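Local coordinates for cysteine protease-like VirA (Shigella flexneri, PDB 3EB8), which is a type III-secreted virulence effector that promotes bacterial entry into epithelial cells and spread between them, although its reported alpha-tubulin protease activity is disputed, at residues 129-141 / 333-347. Sequence-based numbering, arbitrary orientation.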
loop_
_atom_site.group_PDB
_atom_site.type_symbol
_atom_site.label_atom_id
_atom_site.label_comp_id
_atom_site.label_asym_id
_atom_site.label_seq_id
_atom_site.Cartn_x
_atom_site.Cartn_y
_atom_site.Cartn_z
ATOM N N TYR A 129 -2.237 20.279 0.216
ATOM C CA TYR A 129 -3.238 19.218 0.163
ATOM C C TYR A 129 -4.609 19.802 -0.133
ATOM O O TYR A 129 -4.909 20.928 0.242
ATOM C CB TYR A 129 -3.267 18.428 1.472
ATOM C CG TYR A 129 -3.527 19.296 2.660
ATOM C CD1 TYR A 129 -4.830 19.629 3.034
ATOM C CD2 TYR A 129 -2.474 19.818 3.406
ATOM C CE1 TYR A 129 -5.077 20.450 4.130
ATOM C CE2 TYR A 129 -2.711 20.640 4.506
ATOM C CZ TYR A 129 -4.011 20.949 4.856
ATOM O OH TYR A 129 -4.245 21.760 5.937
ATOM N N PHE A 130 -5.431 19.025 -0.821
ATOM C CA PHE A 130 -6.792 19.425 -1.141
ATOM C C PHE A 130 -7.673 19.396 0.093
ATOM O O PHE A 130 -7.433 18.612 1.013
ATOM C CB PHE A 130 -7.390 18.488 -2.191
ATOM C CG PHE A 130 -6.674 18.511 -3.504
ATOM C CD1 PHE A 130 -6.245 19.711 -4.060
ATOM C CD2 PHE A 130 -6.443 17.333 -4.199
ATOM C CE1 PHE A 130 -5.578 19.730 -5.283
ATOM C CE2 PHE A 130 -5.787 17.342 -5.427
ATOM C CZ PHE A 130 -5.353 18.535 -5.971
ATOM N N HIS A 131 -8.701 20.242 0.109
ATOM C CA HIS A 131 -9.700 20.196 1.168
ATOM C C HIS A 131 -10.690 19.070 0.917
ATOM O O HIS A 131 -10.842 18.615 -0.217
ATOM C CB HIS A 131 -10.459 21.518 1.248
ATOM C CG HIS A 131 -9.596 22.684 1.607
ATOM N ND1 HIS A 131 -9.478 23.801 0.804
ATOM C CD2 HIS A 131 -8.803 22.907 2.680
ATOM C CE1 HIS A 131 -8.654 24.664 1.373
ATOM N NE2 HIS A 131 -8.228 24.144 2.512
ATOM N N VAL A 132 -11.366 18.623 1.968
ATOM C CA VAL A 132 -12.484 17.701 1.815
ATOM C C VAL A 132 -13.533 18.323 0.907
ATOM O O VAL A 132 -13.883 19.497 1.065
ATOM C CB VAL A 132 -13.142 17.396 3.166
ATOM C CG1 VAL A 132 -14.311 16.446 2.995
ATOM C CG2 VAL A 132 -12.113 16.816 4.144
ATOM N N LYS A 133 -14.030 17.542 -0.042
ATOM C CA LYS A 133 -15.116 17.977 -0.902
ATOM C C LYS A 133 -16.306 17.038 -0.727
ATOM O O LYS A 133 -16.137 15.881 -0.352
ATOM C CB LYS A 133 -14.654 18.007 -2.359
ATOM C CG LYS A 133 -13.542 19.010 -2.632
ATOM C CD LYS A 133 -12.984 18.824 -4.033
ATOM C CE LYS A 133 -11.730 19.661 -4.255
ATOM N NZ LYS A 133 -11.033 19.279 -5.524
ATOM N N ASP A 134 -17.503 17.553 -0.992
ATOM C CA ASP A 134 -18.740 16.791 -0.847
ATOM C C ASP A 134 -18.753 15.534 -1.699
ATOM O O ASP A 134 -19.584 14.653 -1.489
ATOM C CB ASP A 134 -19.943 17.648 -1.252
ATOM C CG ASP A 134 -20.222 18.742 -0.268
ATOM O OD1 ASP A 134 -19.552 18.757 0.789
ATOM O OD2 ASP A 134 -21.108 19.582 -0.543
ATOM N N THR A 135 -17.851 15.467 -2.673
ATOM C CA THR A 135 -17.840 14.365 -3.617
ATOM C C THR A 135 -16.885 13.250 -3.200
ATOM O O THR A 135 -16.879 12.182 -3.813
ATOM C CB THR A 135 -17.458 14.847 -5.034
ATOM O OG1 THR A 135 -16.275 15.650 -4.969
ATOM C CG2 THR A 135 -18.584 15.668 -5.657
ATOM N N ASP A 136 -16.074 13.493 -2.171
ATOM C CA ASP A 136 -15.100 12.494 -1.722
ATOM C C ASP A 136 -15.740 11.145 -1.362
ATOM O O ASP A 136 -16.723 11.094 -0.623
ATOM C CB ASP A 136 -14.300 13.017 -0.532
ATOM C CG ASP A 136 -13.430 14.214 -0.878
ATOM O OD1 ASP A 136 -13.322 14.593 -2.064
ATOM O OD2 ASP A 136 -12.841 14.776 0.062
ATOM N N PHE A 137 -15.178 10.061 -1.898
ATOM C CA PHE A 137 -15.632 8.702 -1.595
ATOM C C PHE A 137 -17.015 8.389 -2.152
ATOM O O PHE A 137 -17.616 7.380 -1.791
ATOM C CB PHE A 137 -15.594 8.414 -0.086
ATOM C CG PHE A 137 -14.210 8.381 0.480
ATOM C CD1 PHE A 137 -13.654 9.518 1.067
ATOM C CD2 PHE A 137 -13.448 7.215 0.415
ATOM C CE1 PHE A 137 -12.353 9.492 1.573
ATOM C CE2 PHE A 137 -12.151 7.178 0.925
ATOM C CZ PHE A 137 -11.600 8.314 1.492
ATOM N N ASN A 138 -17.522 9.243 -3.036
ATOM C CA ASN A 138 -18.810 8.976 -3.668
ATOM C C ASN A 138 -18.887 7.588 -4.316
ATOM O O ASN A 138 -19.901 6.903 -4.211
ATOM C CB ASN A 138 -19.153 10.046 -4.710
ATOM C CG ASN A 138 -20.030 11.153 -4.146
ATOM O OD1 ASN A 138 -20.175 11.293 -2.925
ATOM N ND2 ASN A 138 -20.619 11.953 -5.036
ATOM N N SER A 139 -17.819 7.170 -4.982
ATOM C CA SER A 139 -17.878 5.937 -5.747
ATOM C C SER A 139 -17.424 4.704 -4.968
ATOM O O SER A 139 -17.299 3.624 -5.552
ATOM C CB SER A 139 -17.064 6.067 -7.031
ATOM O OG SER A 139 -15.692 6.230 -6.746
ATOM N N VAL A 140 -17.209 4.856 -3.659
ATOM C CA VAL A 140 -16.542 3.820 -2.879
ATOM C C VAL A 140 -17.224 2.445 -2.907
ATOM O O VAL A 140 -16.544 1.436 -3.053
ATOM C CB VAL A 140 -16.266 4.266 -1.423
ATOM C CG1 VAL A 140 -17.543 4.412 -0.660
ATOM C CG2 VAL A 140 -15.359 3.269 -0.734
ATOM N N TRP A 141 -18.549 2.400 -2.774
ATOM C CA TRP A 141 -19.268 1.120 -2.833
ATOM C C TRP A 141 -19.088 0.404 -4.182
ATOM O O TRP A 141 -18.857 -0.801 -4.218
ATOM C CB TRP A 141 -20.773 1.278 -2.569
ATOM C CG TRP A 141 -21.180 1.939 -1.276
ATOM C CD1 TRP A 141 -22.347 2.613 -1.044
ATOM C CD2 TRP A 141 -20.444 1.975 -0.044
ATOM N NE1 TRP A 141 -22.380 3.070 0.249
ATOM C CE2 TRP A 141 -21.222 2.703 0.882
ATOM C CE3 TRP A 141 -19.200 1.477 0.361
ATOM C CZ2 TRP A 141 -20.798 2.941 2.191
ATOM C CZ3 TRP A 141 -18.777 1.715 1.667
ATOM C CH2 TRP A 141 -19.574 2.443 2.564
ATOM N N PRO A 333 -19.604 3.677 7.969
ATOM C CA PRO A 333 -19.368 3.224 6.604
ATOM C C PRO A 333 -20.283 3.944 5.607
ATOM O O PRO A 333 -21.271 3.375 5.165
ATOM C CB PRO A 333 -19.713 1.725 6.663
ATOM C CG PRO A 333 -19.878 1.394 8.074
ATOM C CD PRO A 333 -20.261 2.643 8.778
ATOM N N SER A 334 -19.953 5.188 5.281
ATOM C CA SER A 334 -20.630 5.936 4.240
ATOM C C SER A 334 -19.646 6.935 3.656
ATOM O O SER A 334 -18.610 7.219 4.245
ATOM C CB SER A 334 -21.846 6.689 4.798
ATOM O OG SER A 334 -21.444 7.814 5.570
ATOM N N SER A 335 -19.983 7.472 2.497
ATOM C CA SER A 335 -19.181 8.507 1.878
ATOM C C SER A 335 -19.019 9.739 2.785
ATOM O O SER A 335 -17.957 10.340 2.819
ATOM C CB SER A 335 -19.811 8.884 0.542
ATOM O OG SER A 335 -20.126 7.692 -0.155
ATOM N N GLU A 336 -20.066 10.122 3.510
ATOM C CA GLU A 336 -19.924 11.199 4.501
ATOM C C GLU A 336 -18.957 10.795 5.619
ATOM O O GLU A 336 -18.026 11.528 5.924
ATOM C CB GLU A 336 -21.280 11.654 5.100
ATOM C CG GLU A 336 -21.113 12.716 6.204
ATOM C CD GLU A 336 -22.408 13.320 6.682
ATOM O OE1 GLU A 336 -22.425 13.920 7.789
ATOM O OE2 GLU A 336 -23.406 13.214 5.944
ATOM N N GLY A 337 -19.194 9.636 6.227
ATOM C CA GLY A 337 -18.305 9.109 7.254
ATOM C C GLY A 337 -16.839 9.074 6.816
ATOM O O GLY A 337 -15.949 9.523 7.543
ATOM N N LEU A 338 -16.603 8.556 5.612
ATOM C CA LEU A 338 -15.254 8.390 5.062
ATOM C C LEU A 338 -14.523 9.726 4.763
ATOM O O LEU A 338 -13.431 9.958 5.267
ATOM C CB LEU A 338 -15.285 7.482 3.817
ATOM C CG LEU A 338 -15.753 6.031 4.011
ATOM C CD1 LEU A 338 -15.426 5.109 2.821
ATOM C CD2 LEU A 338 -15.159 5.477 5.283
ATOM N N ARG A 339 -15.119 10.608 3.966
ATOM C CA ARG A 339 -14.458 11.865 3.646
ATOM C C ARG A 339 -14.183 12.709 4.902
ATOM O O ARG A 339 -13.207 13.451 4.947
ATOM C CB ARG A 339 -15.280 12.659 2.641
ATOM C CG ARG A 339 -16.674 13.017 3.145
ATOM C CD ARG A 339 -17.528 13.664 2.085
ATOM N NE ARG A 339 -18.571 14.460 2.711
ATOM C CZ ARG A 339 -19.875 14.249 2.564
ATOM N NH1 ARG A 339 -20.306 13.270 1.782
ATOM N NH2 ARG A 339 -20.747 15.029 3.191
ATOM N N ASN A 340 -15.039 12.604 5.917
ATOM C CA ASN A 340 -14.798 13.301 7.181
ATOM C C ASN A 340 -13.740 12.608 8.052
ATOM O O ASN A 340 -12.922 13.271 8.664
ATOM C CB ASN A 340 -16.098 13.511 7.960
ATOM C CG ASN A 340 -16.878 14.731 7.484
ATOM O OD1 ASN A 340 -16.543 15.880 7.812
ATOM N ND2 ASN A 340 -17.948 14.486 6.742
ATOM N N ALA A 341 -13.741 11.278 8.072
ATOM C CA ALA A 341 -12.746 10.517 8.840
ATOM C C ALA A 341 -11.352 10.496 8.188
ATOM O O ALA A 341 -10.342 10.485 8.889
ATOM C CB ALA A 341 -13.237 9.101 9.113
ATOM N N ILE A 342 -11.311 10.519 6.855
ATOM C CA ILE A 342 -10.062 10.371 6.096
ATOM C C ILE A 342 -9.870 11.475 5.054
ATOM O O ILE A 342 -9.935 11.206 3.856
ATOM C CB ILE A 342 -10.023 9.016 5.338
ATOM C CG1 ILE A 342 -10.683 7.911 6.174
ATOM C CG2 ILE A 342 -8.574 8.665 4.944
ATOM C CD1 ILE A 342 -10.910 6.626 5.431
ATOM N N PRO A 343 -9.666 12.723 5.514
ATOM C CA PRO A 343 -9.420 13.869 4.634
ATOM C C PRO A 343 -8.057 13.724 3.978
ATOM O O PRO A 343 -7.203 13.085 4.574
ATOM C CB PRO A 343 -9.369 15.055 5.623
ATOM C CG PRO A 343 -8.962 14.429 6.924
ATOM C CD PRO A 343 -9.771 13.157 6.923
ATOM N N PRO A 344 -7.854 14.327 2.791
ATOM C CA PRO A 344 -6.558 14.344 2.093
ATOM C C PRO A 344 -5.347 14.607 3.009
ATOM O O PRO A 344 -4.337 13.892 2.908
ATOM C CB PRO A 344 -6.724 15.488 1.091
ATOM C CG PRO A 344 -8.175 15.496 0.786
ATOM C CD PRO A 344 -8.896 15.037 2.027
ATOM N N GLU A 345 -5.455 15.604 3.880
ATOM C CA GLU A 345 -4.381 15.969 4.794
ATOM C C GLU A 345 -3.926 14.828 5.697
ATOM O O GLU A 345 -2.788 14.810 6.145
ATOM C CB GLU A 345 -4.788 17.174 5.653
ATOM C CG GLU A 345 -6.258 17.175 6.050
ATOM C CD GLU A 345 -6.758 18.546 6.501
ATOM O OE1 GLU A 345 -6.295 19.035 7.558
ATOM O OE2 GLU A 345 -7.624 19.127 5.802
ATOM N N SER A 346 -4.805 13.882 5.991
ATOM C CA SER A 346 -4.383 12.764 6.837
ATOM C C SER A 346 -3.977 11.503 6.076
ATOM O O SER A 346 -3.656 10.481 6.690
ATOM C CB SER A 346 -5.427 12.447 7.910
ATOM O OG SER A 346 -6.722 12.776 7.461
ATOM N N ARG A 347 -3.973 11.575 4.748
ATOM C CA ARG A 347 -3.488 10.449 3.951
ATOM C C ARG A 347 -2.067 10.722 3.525
ATOM O O ARG A 347 -1.751 11.825 3.089
ATOM C CB ARG A 347 -4.324 10.214 2.694
ATOM C CG ARG A 347 -5.792 10.052 2.896
ATOM C CD ARG A 347 -6.471 10.073 1.570
ATOM N NE ARG A 347 -7.780 10.668 1.701
ATOM C CZ ARG A 347 -8.477 11.178 0.696
ATOM N NH1 ARG A 347 -7.995 11.155 -0.540
ATOM N NH2 ARG A 347 -9.667 11.708 0.933
HETATM O O HOH W 1 -10.029 19.880 4.428
HETATM O O HOH W 2 -11.830 13.429 2.313
#
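With CG anti to its own carbonyl carbon (chi1 -67°), Phe137 sets one ring face against Leu338, whose CB lies 3.8 Å from the ring centroid in a CH-pi contact. This seats a loop of successive beta turns, leading into helix 140-149, on the short helix 335-341 that precedes strand 348-356 of the mixed sheet in this EspG/VirA-family protein. A flat aromatic suits the buried site, where Trp237 also meets the ring. Beside it, the compact side chain of Ser335 fits close to the backbone and donates from OG to Phe137 O (3.0 Å); Val140 N reaches that oxygen from the opposite face of the carbonyl plane.

Asp136 braces its own turn by accepting from Lys133 N through OD2, while its CB packs on Arg339 CB. Further along, Val132 CG2 packs 3.6 Å from Pro343 CB, a branched side chain against a rigid ring. Glu345 does two jobs: its CB covers a face of the Tyr129 ring, and its OE2 takes a water-mediated link from Val132 N. Arg347, its NH1 bonded to Leu240 O, turns a guanidinium face to Phe137 CZ, while NE and NH2 grip Ile342 O side-on at 3.1 and 3.0 Å.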